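Local coordinates for protein aminoglycoside phosphotransferase (PDB 4PDY) that probably transfers a phosphoryl group to a small-molecule acceptor, as in related aminoglycoside phosphotransferases, although its own substrate is not established, at residues Gly156-Gln159 with Ala160-Arg163; Arg252-Asp255 with Met256-Leu260; Phe301-Leu304 with Pro305-Ile308. All blocks are in the same frame, centred on the assembly; numbering follows the deposited sequence. Where two conformers were deposited one is given.

Contact 1: Gly156-Gln159 with Ala160-Arg163; sequences GLFQ and ARWR
Gln159 and Arg163, one helical turn apart, lie side by side and point the same way. The Gln159 amide is stacked on one face of the Arg163 guanidinium, with the two planes only 11° apart. Gln159 CD is 3.6 Å from Arg163 CZ, offset toward the rim of the guanidinium, and the closest pair is Gln159 NE2 with Arg163 NH2 at 3.5 Å. Gln159 gets there with CG anti to its backbone N (chi1 180°) and an extended chain.

Arg161 meets two apolar partners. Leu157 CG lies over the centre of one guanidinium face, 3.6 Å from Arg161 CZ. The Phe158 ring comes to the guanidinium edge, where Phe158 CE1 is 3.4 Å from Arg161 NH1. Ring and guanidinium planes stand 85° apart. The cation-pi term is long and at most weak, with Arg161 CZ 5.0 Å from the Phe158 ring centroid.

The backbone bonds are those of a regular alpha-helix, part of helix 154-173. Ala160 N donates to Gly156 O, Arg161 N to Leu157 O and Trp162 N to Phe158 O. Arg163 N completes the run with a 3.0 Å bond to Gln159 O.

Phe158 and Trp162 turn to helix 189-203, touching Leu200. Gln159 covers a face of Arg163, Leu157 a face of Arg161, and Phe158 meets the Arg161 edge. The chemistry is stacking and apolar contact on charged groups, without a side-chain hydrogen bond.

Contact 2: Arg252-Asp255 with Met256-Leu260; sequences RALD and MAHLL
Asp255 and His258 are joined through one water. The water donates to Asp255 OD1 at 2.7 Å and lies 2.5 Å from His258 ND1, at the edge of the imidazole and in its plane. The carboxylate has further grips. Asp255 OD2 accepts from His223 N and OD1 from Leu224 N, so the buried acid is fixed to the chain that follows strand 221-222.

Arg252 is also anchored outside the turn. Its NH2 forms a salt bridge with Glu291 of helix 289-300, which would probably compensate for burying the charge.

Four backbone bonds run from residue i+4 to i. The shortest is Ala257 N to Ala253 O at 2.8 Å. The others run from Met256 N to Arg252 O, His258 N to Leu254 O and Leu259 N to Asp255 O.

The His258 ring packs with one face over the Leu254 carbonyl, and His258 CG is 3.0 Å from Leu254 O. With chi1 at -61°, CG sits beside the backbone N, which brings the ring back over the preceding turn. With an alanine in place of His258, the water would probably lose its imidazole mate and the Leu254 carbonyl its cover.

Met256, present as selenomethionine, bends at chi3 (-50°). In the conformer given, its CE lies over one face of the Arg252 guanidinium, 3.8 Å from Arg252 NE; the other conformer may differ.

The turn lies in helix 252-266, which follows strand 248-249. Around it, Leu259 packs on helix 121-137, Met256 on Phe278 of helix 271-284, and Ala253 and Ala257 on Val295 and Ile298 of helix 289-300.

Contact 3: Phe301-Leu304 with Pro305-Ile308; sequences FPYL and PWRI
Tyr303 and Trp306 form the aromatic centre of this turn. Tyr303 CE1 lies 3.8 Å from Trp306 CZ3. The tyrosine ring and the six-membered ring of the indole meet obliquely, with planes at 46° and centroids 5.8 Å apart. Trp306 CB touches the edge of the Phe301 ring, 4.2 Å from Phe301 CE2. Both Tyr303 and Trp306 hold CG anti to the backbone N (chi1 173° and 166°), which carries the two rings out on the same flank.

The prolines make a second apolar patch. Pro302 CB is 4.2 Å from Pro305 CG. Leu304 lies near Ile308, one turn on.

Arg307 is the outer layer. Its CB lies over one face of the Tyr303 ring, and its CD is 3.6 Å from Tyr303 OH. Tyr303 CE2 sits at the edge of the guanidinium, close to its plane, 3.8 Å from Arg307 NE. The bend of the arginine chain at chi3 turns NE toward Tyr303 CE2.

Pro302 is the N-cap of helix 303-315 and the centre of an inverse gamma turn. A weak bond from Tyr303 N to Phe301 O closes that turn. Pro302 O then takes the first helical N-H, from Trp306 at 3.2 Å. Pro305, with no N-H to give, fits in the first turn. Arg307 N bonds to Tyr303 O, and Ile308 N to Leu304 O.

Trp306 NE1 is hydrogen-bonded to Asp164 of helix 154-173, where Arg161 also touches Tyr303. Pro302 and Pro305 pack on Leu192 of helix 189-203. Leu304 and Pro305 meet Tyr328 of helix 319-347.

How the contacts relate
Contacts 1 and 3 touch, with centres about 11 Å apart. Phe158 CD1 packs 3.4 Å from Phe301 CG, and Arg161 O is 3.3 Å from Trp306 CD1. Arg161 and Trp306 also each lie about 4 Å from a bound thiocyanate, probably from the crystallisation liquor. Contact 2 touches neither. Its nearest atoms are about 6 Å from contact 1 and about 7 Å from contact 3, but Arg261, further along its helix, reaches Tyr303. All three contacts belong to the helical part of this kinase-like fold. None includes a residue of the histidine pocket, which is lined by Ala56, Trp110, Leu232 and Ile242 among others.

Contact 1: Gly156-Gln159 with Ala160-Arg163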
ATOM      1  N   GLY A 156     -16.915   7.918  -2.139  1.00 19.72           N
ATOM      2  CA  GLY A 156     -17.912   6.851  -2.292  1.00 19.35           C
ATOM      3  C   GLY A 156     -17.464   5.565  -1.625  1.00 18.20           C
ATOM      4  O   GLY A 156     -18.275   4.841  -1.060  1.00 18.95           O
ATOM      5  N   LEU A 157     -16.172   5.280  -1.710  1.00 19.29           N
ATOM      6  CA  LEU A 157     -15.606   4.093  -1.084  1.00 18.30           C
ATOM      7  C   LEU A 157     -15.822   4.124   0.429  1.00 15.39           C
ATOM      8  O   LEU A 157     -16.335   3.178   1.027  1.00 15.98           O
ATOM      9  CB  LEU A 157     -14.116   4.021  -1.413  1.00 19.72           C
ATOM     10  CG  LEU A 157     -13.288   2.893  -0.809  1.00 21.89           C
ATOM     11  CD1 LEU A 157     -13.633   1.547  -1.440  1.00 24.96           C
ATOM     12  CD2 LEU A 157     -11.818   3.223  -1.011  1.00 24.50           C
ATOM     13  N   PHE A 158     -15.473   5.248   1.043  1.00 14.56           N
ATOM     14  CA  PHE A 158     -15.617   5.383   2.474  1.00 13.90           C
ATOM     15  C   PHE A 158     -17.081   5.517   2.914  1.00 12.80           C
ATOM     16  O   PHE A 158     -17.452   5.007   3.980  1.00 13.33           O
ATOM     17  CB  PHE A 158     -14.718   6.495   3.008  1.00 13.35           C
ATOM     18  CG  PHE A 158     -13.259   6.074   3.123  1.00 15.81           C
ATOM     19  CD1 PHE A 158     -12.856   5.176   4.099  1.00 15.84           C
ATOM     20  CD2 PHE A 158     -12.312   6.526   2.228  1.00 16.76           C
ATOM     21  CE1 PHE A 158     -11.533   4.766   4.206  1.00 16.65           C
ATOM     22  CE2 PHE A 158     -10.987   6.124   2.323  1.00 17.75           C
ATOM     23  CZ  PHE A 158     -10.600   5.255   3.315  1.00 19.48           C
ATOM     24  N   GLN A 159     -17.918   6.182   2.098  1.00 15.30           N
ATOM     25  CA  GLN A 159     -19.341   6.240   2.406  1.00 15.59           C
ATOM     26  C   GLN A 159     -19.948   4.834   2.474  1.00 14.65           C
ATOM     27  O   GLN A 159     -20.726   4.520   3.370  1.00 14.54           O
ATOM     28  CB  GLN A 159     -20.078   7.084   1.383  1.00 18.68           C
ATOM     29  CG  GLN A 159     -21.557   7.172   1.657  1.00 22.36           C
ATOM     30  CD  GLN A 159     -22.211   8.155   0.737  1.00 24.74           C
ATOM     31  OE1 GLN A 159     -22.219   7.977  -0.481  1.00 31.00           O
ATOM     32  NE2 GLN A 159     -22.718   9.223   1.312  1.00 26.08           N
ATOM     33  N   ALA A 160     -19.571   3.987   1.520  1.00 14.49           N
ATOM     34  CA  ALA A 160     -20.071   2.625   1.482  1.00 15.01           C
ATOM     35  C   ALA A 160     -19.596   1.829   2.699  1.00 12.04           C
ATOM     36  O   ALA A 160     -20.363   1.081   3.308  1.00 13.78           O
ATOM     37  CB  ALA A 160     -19.629   1.944   0.192  1.00 17.84           C
ATOM     38  N   ARG A 161     -18.337   2.039   3.069  1.00 12.05           N
ATOM     39  CA  ARG A 161     -17.771   1.365   4.252  1.00 12.28           C
ATOM     40  C   ARG A 161     -18.480   1.791   5.539  1.00 11.53           C
ATOM     41  O   ARG A 161     -18.758   0.970   6.411  1.00 12.30           O
ATOM     42  CB  ARG A 161     -16.261   1.602   4.362  1.00 10.87           C
ATOM     43  CG  ARG A 161     -15.505   0.922   3.231  1.00 12.33           C
ATOM     44  CD  ARG A 161     -14.059   1.361   3.185  1.00 14.00           C
ATOM     45  NE  ARG A 161     -13.304   0.543   2.232  1.00 15.97           N
ATOM     46  CZ  ARG A 161     -12.050   0.794   1.884  1.00 18.93           C
ATOM     47  NH1 ARG A 161     -11.412   1.844   2.390  1.00 21.02           N
ATOM     48  NH2 ARG A 161     -11.425  -0.009   1.030  1.00 23.67           N
ATOM     49  N   TRP A 162     -18.822   3.081   5.627  1.00 12.03           N
ATOM     50  CA  TRP A 162     -19.543   3.558   6.795  1.00 12.88           C
ATOM     51  C   TRP A 162     -20.939   2.894   6.874  1.00 12.09           C
ATOM     52  O   TRP A 162     -21.372   2.424   7.926  1.00 12.97           O
ATOM     53  CB  TRP A 162     -19.690   5.093   6.767  1.00 13.40           C
ATOM     54  CG  TRP A 162     -20.773   5.597   7.699  1.00 16.69           C
ATOM     55  CD1 TRP A 162     -21.854   6.364   7.361  1.00 21.56           C
ATOM     56  CD2 TRP A 162     -20.912   5.297   9.087  1.00 17.82           C
ATOM     57  NE1 TRP A 162     -22.649   6.574   8.465  1.00 25.09           N
ATOM     58  CE2 TRP A 162     -22.097   5.918   9.536  1.00 22.90           C
ATOM     59  CE3 TRP A 162     -20.154   4.540   9.994  1.00 22.90           C
ATOM     60  CZ2 TRP A 162     -22.527   5.837  10.863  1.00 25.48           C
ATOM     61  CZ3 TRP A 162     -20.585   4.448  11.312  1.00 27.77           C
ATOM     62  CH2 TRP A 162     -21.768   5.095  11.734  1.00 27.70           C
ATOM     63  N   ARG A 163     -21.644   2.880   5.750  1.00 12.51           N
ATOM     64  CA  ARG A 163     -22.961   2.268   5.706  1.00 15.50           C
ATOM     65  C   ARG A 163     -22.903   0.796   6.107  1.00 14.43           C
ATOM     66  O   ARG A 163     -23.731   0.311   6.859  1.00 13.88           O
ATOM     67  CB  ARG A 163     -23.577   2.434   4.317  1.00 16.86           C
ATOM     68  CG  ARG A 163     -23.977   3.876   4.046  1.00 21.31           C
ATOM     69  CD  ARG A 163     -24.359   4.115   2.605  1.00 24.82           C
ATOM     70  NE  ARG A 163     -24.930   5.456   2.454  1.00 30.36           N
ATOM     71  CZ  ARG A 163     -25.120   6.078   1.296  1.00 33.57           C
ATOM     72  NH1 ARG A 163     -24.770   5.503   0.149  1.00 38.63           N
ATOM     73  NH2 ARG A 163     -25.649   7.292   1.292  1.00 37.68           N
TER

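Contact 2: Arg252-Asp255 with Met256-Leu260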
ATOM      1  N   ARG A 252      -1.261  11.906  -4.417  1.00 11.07           N
ATOM      2  CA  ARG A 252      -0.175  11.555  -3.523  1.00 10.41           C
ATOM      3  C   ARG A 252      -0.645  11.191  -2.120  1.00 11.34           C
ATOM      4  O   ARG A 252      -0.055  10.328  -1.455  1.00 12.33           O
ATOM      5  CB  ARG A 252       0.852  12.682  -3.496  1.00 11.87           C
ATOM      6  CG  ARG A 252       2.145  12.308  -2.820  1.00 12.05           C
ATOM      7  CD  ARG A 252       3.238  13.326  -3.022  1.00 11.85           C
ATOM      8  NE  ARG A 252       3.018  14.521  -2.196  1.00 11.91           N
ATOM      9  CZ  ARG A 252       3.982  15.316  -1.742  1.00 12.50           C
ATOM     10  NH1 ARG A 252       5.264  15.060  -2.025  1.00 11.57           N
ATOM     11  NH2 ARG A 252       3.684  16.354  -0.970  1.00 13.97           N
ATOM     12  N   ALA A 253      -1.710  11.819  -1.652  1.00 11.40           N
ATOM     13  CA  ALA A 253      -2.268  11.532  -0.351  1.00  9.97           C
ATOM     14  C   ALA A 253      -2.595  10.052  -0.130  1.00 10.85           C
ATOM     15  O   ALA A 253      -2.617   9.584   1.019  1.00 11.71           O
ATOM     16  CB  ALA A 253      -3.531  12.381  -0.135  1.00 11.10           C
ATOM     17  N   LEU A 254      -2.911   9.324  -1.200  1.00 11.35           N
ATOM     18  CA  LEU A 254      -3.217   7.901  -1.032  1.00 11.66           C
ATOM     19  C   LEU A 254      -2.010   7.103  -0.531  1.00 11.49           C
ATOM     20  O   LEU A 254      -2.131   6.399   0.457  1.00 10.96           O
ATOM     21  CB  LEU A 254      -3.745   7.293  -2.309  1.00 12.98           C
ATOM     22  CG  LEU A 254      -5.146   7.742  -2.751  1.00 17.36           C
ATOM     23  CD1 LEU A 254      -5.553   7.021  -4.021  1.00 18.88           C
ATOM     24  CD2 LEU A 254      -6.179   7.516  -1.658  1.00 22.61           C
ATOM     25  N   ASP A 255      -0.861   7.261  -1.174  1.00 10.34           N
ATOM     26  CA  ASP A 255       0.331   6.573  -0.706  1.00 11.00           C
ATOM     27  C   ASP A 255       0.714   7.088   0.682  1.00 11.18           C
ATOM     28  O   ASP A 255       1.109   6.308   1.552  1.00 10.64           O
ATOM     29  CB  ASP A 255       1.493   6.769  -1.688  1.00 11.69           C
ATOM     30  CG  ASP A 255       1.574   5.693  -2.807  1.00 11.28           C
ATOM     31  OD1 ASP A 255       0.840   4.667  -2.802  1.00 12.00           O
ATOM     32  OD2 ASP A 255       2.394   5.934  -3.736  1.00 11.02           O
HETATM   33  N   MSE A 256       0.608   8.397   0.901  0.50 10.17           N
HETATM   34  CA  MSE A 256       0.990   8.956   2.186  0.50 10.29           C
HETATM   35  C   MSE A 256       0.141   8.416   3.315  0.50  9.86           C
HETATM   36  O   MSE A 256       0.662   8.001   4.354  0.50 10.17           O
HETATM   37  CB  MSE A 256       0.964  10.479   2.096  0.50  9.89           C
HETATM   38  CG  MSE A 256       1.739  11.098   3.245  0.50 10.22           C
HETATM   39 SE   MSE A 256       1.603  13.044   3.178  0.50 12.89          SE
HETATM   40  CE  MSE A 256       2.061  13.561   1.337  0.50 12.28           C
ATOM     41  N   ALA A 257      -1.180   8.407   3.119  1.00 10.04           N
ATOM     42  CA  ALA A 257      -2.100   7.916   4.136  1.00  9.78           C
ATOM     43  C   ALA A 257      -1.939   6.416   4.368  1.00  9.18           C
ATOM     44  O   ALA A 257      -2.095   5.959   5.485  1.00  9.96           O
ATOM     45  CB  ALA A 257      -3.550   8.260   3.772  1.00 10.83           C
ATOM     46  N   HIS A 258      -1.744   5.654   3.305  1.00 10.35           N
ATOM     47  CA  HIS A 258      -1.571   4.197   3.473  1.00 10.40           C
ATOM     48  C   HIS A 258      -0.291   3.836   4.248  1.00 10.40           C
ATOM     49  O   HIS A 258      -0.361   3.028   5.170  1.00 10.58           O
ATOM     50  CB  HIS A 258      -1.652   3.475   2.121  1.00 11.80           C
ATOM     51  CG  HIS A 258      -2.973   3.655   1.423  1.00 15.17           C
ATOM     52  ND1 HIS A 258      -3.098   3.601   0.056  1.00 17.13           N
ATOM     53  CD2 HIS A 258      -4.206   3.942   1.903  1.00 18.45           C
ATOM     54  CE1 HIS A 258      -4.362   3.803  -0.281  1.00 18.75           C
ATOM     55  NE2 HIS A 258      -5.059   3.991   0.826  1.00 20.51           N
ATOM     56  N   LEU A 259       0.803   4.507   3.940  1.00  9.55           N
ATOM     57  CA  LEU A 259       2.021   4.350   4.725  1.00  9.53           C
ATOM     58  C   LEU A 259       1.786   4.747   6.173  1.00 10.87           C
ATOM     59  O   LEU A 259       2.172   4.034   7.107  1.00 10.52           O
ATOM     60  CB  LEU A 259       3.147   5.175   4.128  1.00 10.40           C
ATOM     61  CG  LEU A 259       4.467   5.116   4.915  1.00  9.48           C
ATOM     62  CD1 LEU A 259       5.031   3.697   5.046  1.00 10.06           C
ATOM     63  CD2 LEU A 259       5.481   6.008   4.256  1.00 10.99           C
ATOM     64  N   LEU A 260       1.137   5.900   6.377  1.00  9.98           N
ATOM     65  CA  LEU A 260       0.912   6.352   7.728  1.00  9.94           C
ATOM     66  C   LEU A 260       0.039   5.388   8.523  1.00  8.95           C
ATOM     67  O   LEU A 260       0.288   5.132   9.693  1.00 10.38           O
ATOM     68  CB  LEU A 260       0.287   7.759   7.717  1.00  9.85           C
ATOM     69  CG  LEU A 260       1.231   8.905   7.362  1.00 11.55           C
ATOM     70  CD1 LEU A 260       0.482  10.160   6.936  1.00 11.79           C
ATOM     71  CD2 LEU A 260       2.130   9.263   8.542  1.00 12.31           C
TER
HETATM   72  O   HOH W   1      -0.871   3.380  -1.166  1.00 16.49           O

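Contact 3: Phe301-Leu304 with Pro305-Ile308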
ATOM      1  N   PHE A 301     -10.938   7.904   9.269  1.00 10.82           N
ATOM      2  CA  PHE A 301     -11.940   6.848   9.086  1.00 10.83           C
ATOM      3  C   PHE A 301     -11.507   5.591   9.852  1.00 10.03           C
ATOM      4  O   PHE A 301     -10.324   5.231   9.775  1.00 11.64           O
ATOM      5  CB  PHE A 301     -12.100   6.454   7.629  1.00 11.35           C
ATOM      6  CG  PHE A 301     -13.318   5.638   7.395  1.00 11.61           C
ATOM      7  CD1 PHE A 301     -14.551   6.250   7.133  1.00 13.95           C
ATOM      8  CD2 PHE A 301     -13.256   4.255   7.497  1.00 11.83           C
ATOM      9  CE1 PHE A 301     -15.679   5.486   6.953  1.00 14.71           C
ATOM     10  CE2 PHE A 301     -14.389   3.487   7.323  1.00 14.39           C
ATOM     11  CZ  PHE A 301     -15.604   4.098   7.049  1.00 15.39           C
ATOM     12  N   PRO A 302     -12.428   4.922  10.559  1.00 10.59           N
ATOM     13  CA  PRO A 302     -12.095   3.689  11.295  1.00 12.04           C
ATOM     14  C   PRO A 302     -12.000   2.463  10.365  1.00 12.68           C
ATOM     15  O   PRO A 302     -12.838   1.561  10.375  1.00 12.19           O
ATOM     16  CB  PRO A 302     -13.228   3.579  12.317  1.00 12.37           C
ATOM     17  CG  PRO A 302     -14.408   4.163  11.605  1.00 13.01           C
ATOM     18  CD  PRO A 302     -13.854   5.286  10.747  1.00 12.07           C
ATOM     19  N   TYR A 303     -10.971   2.491   9.541  1.00 11.70           N
ATOM     20  CA  TYR A 303     -10.771   1.504   8.503  1.00 12.08           C
ATOM     21  C   TYR A 303     -10.586   0.092   9.051  1.00 10.66           C
ATOM     22  O   TYR A 303     -11.164  -0.846   8.542  1.00 10.66           O
ATOM     23  CB  TYR A 303      -9.519   1.879   7.697  1.00 12.91           C
ATOM     24  CG  TYR A 303      -9.103   0.845   6.692  1.00 14.04           C
ATOM     25  CD1 TYR A 303      -9.774   0.688   5.479  1.00 16.75           C
ATOM     26  CD2 TYR A 303      -8.023   0.012   6.964  1.00 16.77           C
ATOM     27  CE1 TYR A 303      -9.381  -0.278   4.568  1.00 18.88           C
ATOM     28  CE2 TYR A 303      -7.616  -0.943   6.055  1.00 17.69           C
ATOM     29  CZ  TYR A 303      -8.279  -1.086   4.861  1.00 17.97           C
ATOM     30  OH  TYR A 303      -7.830  -2.076   4.010  1.00 23.85           O
ATOM     31  N   LEU A 304      -9.781  -0.040  10.096  1.00 11.32           N
ATOM     32  CA  LEU A 304      -9.502  -1.387  10.588  1.00 11.37           C
ATOM     33  C   LEU A 304     -10.753  -2.052  11.185  1.00 11.19           C
ATOM     34  O   LEU A 304     -11.067  -3.193  10.848  1.00 11.26           O
ATOM     35  CB  LEU A 304      -8.271  -1.405  11.519  1.00 15.62           C
ATOM     36  CG  LEU A 304      -7.795  -2.668  12.226  1.00 23.79           C
ATOM     37  CD1 LEU A 304      -6.280  -2.646  12.395  1.00 30.63           C
ATOM     38  CD2 LEU A 304      -8.456  -2.728  13.591  1.00 28.20           C
ATOM     39  N   PRO A 305     -11.474  -1.355  12.083  1.00 11.33           N
ATOM     40  CA  PRO A 305     -12.728  -1.956  12.539  1.00 10.65           C
ATOM     41  C   PRO A 305     -13.681  -2.324  11.396  1.00  9.67           C
ATOM     42  O   PRO A 305     -14.318  -3.377  11.444  1.00 10.97           O
ATOM     43  CB  PRO A 305     -13.325  -0.875  13.443  1.00 12.79           C
ATOM     44  CG  PRO A 305     -12.130  -0.172  13.977  1.00 13.32           C
ATOM     45  CD  PRO A 305     -11.156  -0.139  12.839  1.00 12.86           C
ATOM     46  N   TRP A 306     -13.794  -1.451  10.384  1.00  9.18           N
ATOM     47  CA  TRP A 306     -14.621  -1.763   9.229  1.00  9.76           C
ATOM     48  C   TRP A 306     -14.138  -3.060   8.583  1.00 10.46           C
ATOM     49  O   TRP A 306     -14.907  -3.958   8.324  1.00 10.30           O
ATOM     50  CB  TRP A 306     -14.670  -0.603   8.193  1.00 10.54           C
ATOM     51  CG  TRP A 306     -15.219  -1.142   6.954  1.00 10.42           C
ATOM     52  CD1 TRP A 306     -16.528  -1.499   6.710  1.00 10.44           C
ATOM     53  CD2 TRP A 306     -14.462  -1.629   5.844  1.00 11.04           C
ATOM     54  NE1 TRP A 306     -16.621  -2.123   5.498  1.00 11.73           N
ATOM     55  CE2 TRP A 306     -15.365  -2.246   4.960  1.00 10.79           C
ATOM     56  CE3 TRP A 306     -13.102  -1.608   5.520  1.00 12.35           C
ATOM     57  CZ2 TRP A 306     -14.961  -2.786   3.759  1.00 14.10           C
ATOM     58  CZ3 TRP A 306     -12.712  -2.159   4.333  1.00 12.97           C
ATOM     59  CH2 TRP A 306     -13.634  -2.733   3.467  1.00 13.95           C
ATOM     60  N   ARG A 307     -12.845  -3.109   8.307  1.00  9.97           N
ATOM     61  CA  ARG A 307     -12.297  -4.242   7.531  1.00 10.39           C
ATOM     62  C   ARG A 307     -12.458  -5.590   8.265  1.00 10.78           C
ATOM     63  O   ARG A 307     -12.866  -6.594   7.677  1.00 11.49           O
ATOM     64  CB  ARG A 307     -10.834  -3.984   7.167  1.00 13.80           C
ATOM     65  CG  ARG A 307     -10.248  -5.054   6.248  1.00 16.91           C
ATOM     66  CD  ARG A 307      -8.742  -4.956   5.999  1.00 24.84           C
ATOM     67  NE  ARG A 307      -7.964  -4.516   7.157  1.00 35.11           N
ATOM     68  CZ  ARG A 307      -7.265  -5.296   7.988  1.00 40.92           C
ATOM     69  NH1 ARG A 307      -7.226  -6.616   7.837  1.00 48.79           N
ATOM     70  NH2 ARG A 307      -6.605  -4.742   8.998  1.00 53.26           N
ATOM     71  N   ILE A 308     -12.138  -5.575   9.550  1.00  9.68           N
ATOM     72  CA  ILE A 308     -12.223  -6.755  10.392  1.00 12.02           C
ATOM     73  C   ILE A 308     -13.689  -7.202  10.559  1.00  9.91           C
ATOM     74  O   ILE A 308     -14.027  -8.371  10.405  1.00 10.79           O
ATOM     75  CB  ILE A 308     -11.608  -6.475  11.785  1.00 14.01           C
ATOM     76  CG1 ILE A 308     -10.145  -6.057  11.672  1.00 15.02           C
ATOM     77  CG2 ILE A 308     -11.790  -7.661  12.716  1.00 14.37           C
ATOM     78  CD1 ILE A 308      -9.734  -5.270  12.885  1.00 18.90           C
TER